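PDB 3KZW: cytosol aminopeptidase from Staphylococcus aureus subsp. aureus, which probably removes N-terminal residues such as leucine from peptides, as a metal-dependent exopeptidase of the leucyl aminopeptidase family. Local coordinates for residues H72-K77 / L95-L100; E245-L250 / T352-E357; V386-A391 / P506-W511. One frame throughout, in Å; residues are numbered along the deposited sequence.

Overall arrangement
The three contacts follow one another along the chain. Contact 1 belongs to the N-terminal domain, where the loop after helix 62-70 meets strand 91-101 of that domain's mixed sheet. Contacts 2 and 3 both lie in the catalytic domain: contact 2 joins the start of helix 248-254 to the turn after strand 350-352, and contact 3 sets the C-terminal helix 505-512 against strand 386-391 of the large sheet. Centres of contacts 1 and 2 are 60 Å apart, on opposite sides of the chain's centre; contact 3 is 37 Å from the first and 25 Å from the second, centre to centre. None touches another: contact 1 is local, while 2 and 3 tie distant parts of the chain together.

Contact 1: residues H72-K77 / L95-L100; sequences HIIGSK and LITVGL
Ile74 lays its CG2 methyl and CB over the side chain of Thr97, which it crosses at about a right angle. Ile74 CG2 is 3.7 Å from Thr97 OG1, and Ile74 CB is 4.0 Å from Thr97 CG2. With chi1 at 61°, CG1 of Ile74 lies between the backbone N and the carbonyl carbon, leaving CG2 beside the N to face Thr97. Thr97 CG2 also reaches the next residue, 3.8 Å from the carbonyl Gly75 O.

Further on the two backbones close up: the CA separation falls from 6.8 Å (Ile74, Thr97) to 3.9 Å (Ser76, Gly99). Gly99 has no side chain to hold the chains apart, and its CA-H points at Lys77 O (3.2 Å, angle at H 147°), at most a weak addition.

The loop leaves helix 62-70 through a Schellman motif at His72 and runs over strand 91-101 of the N-terminal domain's sheet. Leu68 of that helix touches Ile74, while Arg94 of a second subunit packs on His72 and Ile73. Ser76 makes its backbone hydrogen bond with Gly101, just past the segment. With none between the two segments, the contact rests on van der Waals packing of Ile74 on Thr97 and close backbone approach at Gly99.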
loop_
_atom_site.group_PDB
_atom_site.type_symbol
_atom_site.label_atom_id
_atom_site.label_comp_id
_atom_site.label_asym_id
_atom_site.label_seq_id
_atom_site.Cartn_x
_atom_site.Cartn_y
_atom_site.Cartn_z
ATOM N N HIS A 72 -8.567 9.640 -54.672
ATOM C CA HIS A 72 -8.584 9.541 -53.203
ATOM C C HIS A 72 -9.649 10.421 -52.539
ATOM O O HIS A 72 -9.546 10.756 -51.356
ATOM C CB HIS A 72 -7.192 9.801 -52.603
ATOM C CG HIS A 72 -6.150 8.819 -53.044
ATOM N ND1 HIS A 72 -5.117 9.154 -53.884
ATOM C CD2 HIS A 72 -5.986 7.508 -52.766
ATOM C CE1 HIS A 72 -4.359 8.095 -54.102
ATOM N NE2 HIS A 72 -4.866 7.081 -53.435
ATOM N N ILE A 73 -10.673 10.782 -53.309
ATOM C CA ILE A 73 -11.827 11.520 -52.794
ATOM C C ILE A 73 -12.737 10.561 -52.015
ATOM O O ILE A 73 -13.314 10.930 -50.991
ATOM C CB ILE A 73 -12.585 12.256 -53.933
ATOM C CG1 ILE A 73 -11.696 13.359 -54.522
ATOM C CG2 ILE A 73 -13.893 12.855 -53.429
ATOM C CD1 ILE A 73 -12.147 13.890 -55.875
ATOM N N ILE A 74 -12.854 9.333 -52.513
ATOM C CA ILE A 74 -13.466 8.237 -51.761
ATOM C C ILE A 74 -12.493 7.056 -51.678
ATOM O O ILE A 74 -11.502 7.005 -52.417
ATOM C CB ILE A 74 -14.833 7.793 -52.347
ATOM C CG1 ILE A 74 -14.681 7.293 -53.793
ATOM C CG2 ILE A 74 -15.861 8.925 -52.232
ATOM C CD1 ILE A 74 -15.875 6.502 -54.321
ATOM N N GLY A 75 -12.770 6.121 -50.771
ATOM C CA GLY A 75 -11.894 4.969 -50.555
ATOM C C GLY A 75 -12.614 3.736 -50.046
ATOM O O GLY A 75 -13.837 3.736 -49.879
ATOM N N SER A 76 -11.843 2.683 -49.783
ATOM C CA SER A 76 -12.404 1.383 -49.447
ATOM C C SER A 76 -12.057 0.880 -48.044
ATOM O O SER A 76 -12.555 -0.167 -47.628
ATOM C CB SER A 76 -11.974 0.351 -50.485
ATOM O OG SER A 76 -10.568 0.192 -50.493
ATOM N N LYS A 77 -11.214 1.615 -47.320
ATOM C CA LYS A 77 -10.795 1.207 -45.978
ATOM C C LYS A 77 -12.012 0.868 -45.113
ATOM O O LYS A 77 -12.941 1.665 -45.002
ATOM C CB LYS A 77 -9.935 2.294 -45.325
ATOM C CG LYS A 77 -9.129 1.826 -44.123
ATOM C CD LYS A 77 -8.304 2.969 -43.537
ATOM C CE LYS A 77 -7.487 2.525 -42.320
ATOM N NZ LYS A 77 -8.340 2.229 -41.133
ATOM N N LEU A 95 -23.054 12.703 -51.489
ATOM C CA LEU A 95 -22.681 11.294 -51.487
ATOM C C LEU A 95 -21.975 10.912 -50.192
ATOM O O LEU A 95 -21.012 11.562 -49.791
ATOM C CB LEU A 95 -21.802 10.966 -52.698
ATOM C CG LEU A 95 -21.292 9.529 -52.867
ATOM C CD1 LEU A 95 -22.439 8.535 -52.929
ATOM C CD2 LEU A 95 -20.414 9.412 -54.104
ATOM N N ILE A 96 -22.472 9.858 -49.548
ATOM C CA ILE A 96 -21.855 9.315 -48.344
ATOM C C ILE A 96 -21.321 7.914 -48.629
ATOM O O ILE A 96 -22.069 7.006 -49.002
ATOM C CB ILE A 96 -22.827 9.307 -47.143
ATOM C CG1 ILE A 96 -23.256 10.738 -46.803
ATOM C CG2 ILE A 96 -22.176 8.644 -45.922
ATOM C CD1 ILE A 96 -24.461 10.832 -45.897
ATOM N N THR A 97 -20.014 7.762 -48.450
ATOM C CA THR A 97 -19.306 6.532 -48.761
ATOM C C THR A 97 -18.786 5.876 -47.488
ATOM O O THR A 97 -18.210 6.544 -46.628
ATOM C CB THR A 97 -18.155 6.825 -49.754
ATOM O OG1 THR A 97 -18.660 6.752 -51.092
ATOM C CG2 THR A 97 -16.996 5.846 -49.599
ATOM N N VAL A 98 -19.018 4.570 -47.366
ATOM C CA VAL A 98 -18.402 3.767 -46.310
ATOM C C VAL A 98 -17.600 2.620 -46.933
ATOM O O VAL A 98 -18.106 1.889 -47.784
ATOM C CB VAL A 98 -19.442 3.264 -45.258
ATOM C CG1 VAL A 98 -20.543 2.429 -45.904
ATOM C CG2 VAL A 98 -18.760 2.495 -44.131
ATOM N N GLY A 99 -16.343 2.492 -46.521
ATOM C CA GLY A 99 -15.452 1.461 -47.045
ATOM C C GLY A 99 -15.845 0.058 -46.625
ATOM O O GLY A 99 -16.307 -0.160 -45.500
ATOM N N LEU A 100 -15.658 -0.894 -47.536
ATOM C CA LEU A 100 -16.006 -2.293 -47.283
ATOM C C LEU A 100 -14.777 -3.195 -47.254
ATOM O O LEU A 100 -14.860 -4.343 -46.816
ATOM C CB LEU A 100 -16.995 -2.802 -48.334
ATOM C CG LEU A 100 -18.221 -1.954 -48.687
ATOM C CD1 LEU A 100 -18.871 -2.503 -49.939
ATOM C CD2 LEU A 100 -19.225 -1.893 -47.544
#

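Contact 2: residues E245-L250 / T352-E357; sequences EGFGLL and TALSGE
The Phe247 ring carries Leu354 on one face and Glu245 OE1 at its edge, in the ring plane. Leu354 CD1 sits over the centre, 3.9 Å from the ring centroid and 10° off the normal, a CH-pi contact. The sister methyl, Leu354 CD2, covers the same face further out, 3.7 Å from Phe247 CE2. Leu354 directs both methyls to the ring with CG anti to the backbone N (chi1 -172°), its side chain beside that of Phe247. Leu354 CD1 also lies 3.4 Å from the carbonyl Glu245 O.

Here one helix gives way to another: Gly246 closes helix 239-244 in a Schellman motif, and Phe247 is the N-cap of helix 248-254. Opposite, Ala353 to Gly356 form a type I turn between strands 350-352 and 358-360. The backbones also come close, with CA-H...O contacts from Gly248 CA to Thr352 O (3.2 Å, angle at H 157°) and Leu354 CA to Gly246 O (3.3 Å). Leu249 CD1 rests on Ala353 CB at 3.8 Å.

Asp374 ties the segments together, accepting Leu354 N on OD1 and Leu250 N on OD2. Ser355 OG accepts Glu357 N in an ST turn and donates to the anti lone pair of Glu357 OE1 at 2.9 Å.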
loop_
_atom_site.group_PDB
_atom_site.type_symbol
_atom_site.label_atom_id
_atom_site.label_comp_id
_atom_site.label_asym_id
_atom_site.label_seq_id
_atom_site.Cartn_x
_atom_site.Cartn_y
_atom_site.Cartn_z
ATOM N N GLU A 245 -39.740 -17.988 2.757
ATOM C CA GLU A 245 -39.521 -19.106 1.839
ATOM C C GLU A 245 -38.089 -19.643 1.911
ATOM O O GLU A 245 -37.754 -20.627 1.252
ATOM C CB GLU A 245 -39.892 -18.720 0.404
ATOM C CG GLU A 245 -41.395 -18.666 0.158
ATOM C CD GLU A 245 -41.763 -18.400 -1.294
ATOM O OE1 GLU A 245 -40.870 -18.442 -2.169
ATOM O OE2 GLU A 245 -42.959 -18.153 -1.558
ATOM N N GLY A 246 -37.251 -18.986 2.709
ATOM C CA GLY A 246 -35.921 -19.497 3.030
ATOM C C GLY A 246 -34.796 -19.105 2.093
ATOM O O GLY A 246 -33.811 -19.834 1.976
ATOM N N PHE A 247 -34.934 -17.955 1.431
ATOM C CA PHE A 247 -33.873 -17.406 0.581
ATOM C C PHE A 247 -32.804 -16.733 1.442
ATOM O O PHE A 247 -32.591 -15.522 1.359
ATOM C CB PHE A 247 -34.451 -16.413 -0.432
ATOM C CG PHE A 247 -35.173 -17.059 -1.578
ATOM C CD1 PHE A 247 -36.508 -17.442 -1.459
ATOM C CD2 PHE A 247 -34.522 -17.271 -2.788
ATOM C CE1 PHE A 247 -37.182 -18.034 -2.525
ATOM C CE2 PHE A 247 -35.183 -17.861 -3.860
ATOM C CZ PHE A 247 -36.517 -18.245 -3.729
ATOM N N GLY A 248 -32.132 -17.540 2.260
ATOM C CA GLY A 248 -31.208 -17.052 3.286
ATOM C C GLY A 248 -30.023 -16.242 2.802
ATOM O O GLY A 248 -29.657 -15.245 3.430
ATOM N N LEU A 249 -29.422 -16.664 1.690
ATOM C CA LEU A 249 -28.249 -15.988 1.144
ATOM C C LEU A 249 -28.602 -14.643 0.514
ATOM O O LEU A 249 -27.891 -13.659 0.714
ATOM C CB LEU A 249 -27.517 -16.881 0.138
ATOM C CG LEU A 249 -26.960 -18.225 0.623
ATOM C CD1 LEU A 249 -26.212 -18.916 -0.499
ATOM C CD2 LEU A 249 -26.059 -18.071 1.840
ATOM N N LEU A 250 -29.704 -14.606 -0.235
ATOM C CA LEU A 250 -30.202 -13.364 -0.828
ATOM C C LEU A 250 -30.609 -12.363 0.253
ATOM O O LEU A 250 -30.390 -11.158 0.106
ATOM C CB LEU A 250 -31.368 -13.648 -1.786
ATOM C CG LEU A 250 -32.084 -12.489 -2.497
ATOM C CD1 LEU A 250 -31.122 -11.590 -3.273
ATOM C CD2 LEU A 250 -33.166 -13.026 -3.415
ATOM N N THR A 352 -28.077 -19.946 6.317
ATOM C CA THR A 352 -28.667 -21.132 5.707
ATOM C C THR A 352 -29.191 -20.786 4.317
ATOM O O THR A 352 -30.075 -19.942 4.169
ATOM C CB THR A 352 -29.802 -21.714 6.576
ATOM O OG1 THR A 352 -29.347 -21.855 7.926
ATOM C CG2 THR A 352 -30.244 -23.074 6.052
ATOM N N ALA A 353 -28.629 -21.440 3.304
ATOM C CA ALA A 353 -29.037 -21.242 1.918
ATOM C C ALA A 353 -30.432 -21.817 1.653
ATOM O O ALA A 353 -30.992 -22.522 2.501
ATOM C CB ALA A 353 -28.015 -21.874 0.987
ATOM N N LEU A 354 -30.987 -21.514 0.480
ATOM C CA LEU A 354 -32.265 -22.087 0.059
ATOM C C LEU A 354 -32.161 -23.609 -0.058
ATOM O O LEU A 354 -33.143 -24.321 0.156
ATOM C CB LEU A 354 -32.725 -21.475 -1.267
ATOM C CG LEU A 354 -34.136 -21.802 -1.771
ATOM C CD1 LEU A 354 -35.202 -21.110 -0.932
ATOM C CD2 LEU A 354 -34.280 -21.424 -3.237
ATOM N N SER A 355 -30.964 -24.092 -0.383
ATOM C CA SER A 355 -30.692 -25.524 -0.482
ATOM C C SER A 355 -30.763 -26.230 0.873
ATOM O O SER A 355 -30.925 -27.450 0.933
ATOM C CB SER A 355 -29.324 -25.767 -1.122
ATOM O OG SER A 355 -28.272 -25.395 -0.248
ATOM N N GLY A 356 -30.639 -25.457 1.950
ATOM C CA GLY A 356 -30.622 -26.001 3.306
ATOM C C GLY A 356 -29.215 -26.134 3.855
ATOM O O GLY A 356 -29.027 -26.419 5.037
ATOM N N GLU A 357 -28.228 -25.929 2.986
ATOM C CA GLU A 357 -26.819 -25.980 3.365
ATOM C C GLU A 357 -26.399 -24.704 4.085
ATOM O O GLU A 357 -26.922 -23.621 3.807
ATOM C CB GLU A 357 -25.944 -26.185 2.126
ATOM C CG GLU A 357 -26.101 -27.544 1.468
ATOM C CD GLU A 357 -25.431 -27.617 0.109
ATOM O OE1 GLU A 357 -25.872 -26.891 -0.813
ATOM O OE2 GLU A 357 -24.472 -28.410 -0.036
#

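Contact 3: residues V386-A391 / P506-W511; sequences VIMDFA and PTIVQW
Met388 reaches across from strand 386-391 and sets its terminal methyl on a face of the Trp511 indole. Met388 CE is 3.6 Å from the centroid of the six-membered ring and 16° off its normal, a CH-pi contact; Met388 SD stands farther back above the same ring, a more distant Met-aromatic contact. The reach comes from a chain extended beyond CG (chi2 178°), which carries the methyl clear of the strand.

Three bumps on the strand, Val386, Met388 and Phe390, meet two on the helix, Ile508 and Trp511. Ile508 enters the notch between Phe390 and Met388: its CG1 lies 3.6 Å from Phe390 CZ, its CD1 comes to the edge of the Phe390 ring in plane, and on the other flank Ile508 CD1 slides past Met388 SD at 4.1 Å. Trp511, one helical turn on, takes the next place, where its CH2 also meets Val386 CG1 at 4.0 Å.

Strand and helix run nearly antiparallel (164°), their axes 12.4 Å apart at closest approach, a gap these side chains span. Here the C-terminal helix packs against the catalytic domain's central sheet, in which strand 386-391 lies between parallel strands 278-285 and 478-482. Ile387, Asp389 and Ala391 do not touch it and meet helix 368-380, so helices flank both faces. Ile420 of helix 414-426 adds to the packing round Met388.

All five touching residues are buried and no hydrogen bond crosses, so this contact probably holds the helix by apolar fit, alongside polar ties such as Thr507 to Glu429; the slightly polarised S-bound methyl probably favours the pi face.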
loop_
_atom_site.group_PDB
_atom_site.type_symbol
_atom_site.label_atom_id
_atom_site.label_comp_id
_atom_site.label_asym_id
_atom_site.label_seq_id
_atom_site.Cartn_x
_atom_site.Cartn_y
_atom_site.Cartn_z
ATOM N N VAL A 386 -31.222 -27.052 -19.159
ATOM C CA VAL A 386 -29.925 -26.407 -18.940
ATOM C C VAL A 386 -30.099 -25.133 -18.113
ATOM O O VAL A 386 -31.116 -24.446 -18.221
ATOM C CB VAL A 386 -29.187 -26.104 -20.285
ATOM C CG1 VAL A 386 -29.921 -25.042 -21.107
ATOM C CG2 VAL A 386 -27.734 -25.703 -20.041
ATOM N N ILE A 387 -29.111 -24.843 -17.270
ATOM C CA ILE A 387 -29.080 -23.601 -16.506
ATOM C C ILE A 387 -27.903 -22.757 -16.987
ATOM O O ILE A 387 -26.770 -23.236 -17.057
ATOM C CB ILE A 387 -28.974 -23.855 -14.976
ATOM C CG1 ILE A 387 -30.183 -24.654 -14.478
ATOM C CG2 ILE A 387 -28.853 -22.533 -14.209
ATOM C CD1 ILE A 387 -30.056 -25.165 -13.052
ATOM N N MET A 388 -28.184 -21.506 -17.335
ATOM C CA MET A 388 -27.144 -20.555 -17.711
ATOM C C MET A 388 -27.235 -19.323 -16.832
ATOM O O MET A 388 -28.273 -18.661 -16.786
ATOM C CB MET A 388 -27.274 -20.155 -19.179
ATOM C CG MET A 388 -26.980 -21.274 -20.151
ATOM S SD MET A 388 -27.208 -20.772 -21.861
ATOM C CE MET A 388 -27.253 -22.371 -22.661
ATOM N N ASP A 389 -26.152 -19.024 -16.122
ATOM C CA ASP A 389 -26.111 -17.827 -15.293
ATOM C C ASP A 389 -25.161 -16.776 -15.866
ATOM O O ASP A 389 -24.137 -17.112 -16.468
ATOM C CB ASP A 389 -25.801 -18.162 -13.827
ATOM C CG ASP A 389 -24.335 -18.481 -13.588
ATOM O OD1 ASP A 389 -23.517 -17.534 -13.519
ATOM O OD2 ASP A 389 -23.999 -19.675 -13.446
ATOM N N PHE A 390 -25.522 -15.509 -15.680
ATOM C CA PHE A 390 -24.765 -14.379 -16.213
ATOM C C PHE A 390 -24.484 -13.403 -15.084
ATOM O O PHE A 390 -25.411 -12.909 -14.436
ATOM C CB PHE A 390 -25.548 -13.686 -17.334
ATOM C CG PHE A 390 -25.947 -14.606 -18.456
ATOM C CD1 PHE A 390 -27.111 -15.369 -18.370
ATOM C CD2 PHE A 390 -25.158 -14.715 -19.596
ATOM C CE1 PHE A 390 -27.481 -16.231 -19.400
ATOM C CE2 PHE A 390 -25.522 -15.571 -20.635
ATOM C CZ PHE A 390 -26.685 -16.331 -20.536
ATOM N N ALA A 391 -23.202 -13.134 -14.843
ATOM C CA ALA A 391 -22.794 -12.318 -13.703
ATOM C C ALA A 391 -21.458 -11.616 -13.898
ATOM O O ALA A 391 -20.534 -12.161 -14.509
ATOM C CB ALA A 391 -22.750 -13.163 -12.440
ATOM N N PRO A 506 -26.215 -11.174 -28.017
ATOM C CA PRO A 506 -26.131 -11.702 -29.386
ATOM C C PRO A 506 -25.856 -13.209 -29.443
ATOM O O PRO A 506 -26.468 -13.908 -30.252
ATOM C CB PRO A 506 -24.953 -10.930 -29.990
ATOM C CG PRO A 506 -24.886 -9.678 -29.210
ATOM C CD PRO A 506 -25.272 -10.057 -27.815
ATOM N N THR A 507 -24.956 -13.691 -28.587
ATOM C CA THR A 507 -24.575 -15.102 -28.551
ATOM C C THR A 507 -25.733 -16.018 -28.146
ATOM O O THR A 507 -26.020 -17.000 -28.833
ATOM C CB THR A 507 -23.349 -15.335 -27.628
ATOM O OG1 THR A 507 -22.218 -14.627 -28.147
ATOM C CG2 THR A 507 -23.002 -16.821 -27.529
ATOM N N ILE A 508 -26.398 -15.685 -27.042
ATOM C CA ILE A 508 -27.473 -16.522 -26.504
ATOM C C ILE A 508 -28.704 -16.527 -27.410
ATOM O O ILE A 508 -29.314 -17.577 -27.621
ATOM C CB ILE A 508 -27.845 -16.125 -25.044
ATOM C CG1 ILE A 508 -26.612 -16.183 -24.130
ATOM C CG2 ILE A 508 -28.976 -17.005 -24.494
ATOM C CD1 ILE A 508 -25.929 -17.557 -24.037
ATOM N N VAL A 509 -29.054 -15.362 -27.951
ATOM C CA VAL A 509 -30.164 -15.250 -28.898
ATOM C C VAL A 509 -29.930 -16.152 -30.115
ATOM O O VAL A 509 -30.830 -16.892 -30.533
ATOM C CB VAL A 509 -30.416 -13.776 -29.330
ATOM C CG1 VAL A 509 -31.327 -13.696 -30.557
ATOM C CG2 VAL A 509 -31.015 -12.985 -28.179
ATOM N N GLN A 510 -28.718 -16.098 -30.658
ATOM C CA GLN A 510 -28.332 -16.943 -31.783
ATOM C C GLN A 510 -28.442 -18.430 -31.432
ATOM O O GLN A 510 -28.898 -19.230 -32.249
ATOM C CB GLN A 510 -26.916 -16.590 -32.252
ATOM C CG GLN A 510 -26.452 -17.310 -33.517
ATOM C CD GLN A 510 -27.364 -17.070 -34.704
ATOM O OE1 GLN A 510 -27.811 -18.019 -35.350
ATOM N NE2 GLN A 510 -27.651 -15.799 -34.996
ATOM N N TRP A 511 -28.029 -18.779 -30.214
ATOM C CA TRP A 511 -28.129 -20.146 -29.711
ATOM C C TRP A 511 -29.584 -20.579 -29.541
ATOM O O TRP A 511 -29.941 -21.716 -29.863
ATOM C CB TRP A 511 -27.370 -20.293 -28.388
ATOM C CG TRP A 511 -27.449 -21.677 -27.813
ATOM C CD1 TRP A 511 -26.705 -22.761 -28.180
ATOM C CD2 TRP A 511 -28.329 -22.125 -26.775
ATOM N NE1 TRP A 511 -27.064 -23.856 -27.432
ATOM C CE2 TRP A 511 -28.059 -23.495 -26.563
ATOM C CE3 TRP A 511 -29.319 -21.502 -26.002
ATOM C CZ2 TRP A 511 -28.745 -24.258 -25.608
ATOM C CZ3 TRP A 511 -30.003 -22.262 -25.052
ATOM C CH2 TRP A 511 -29.710 -23.626 -24.866
#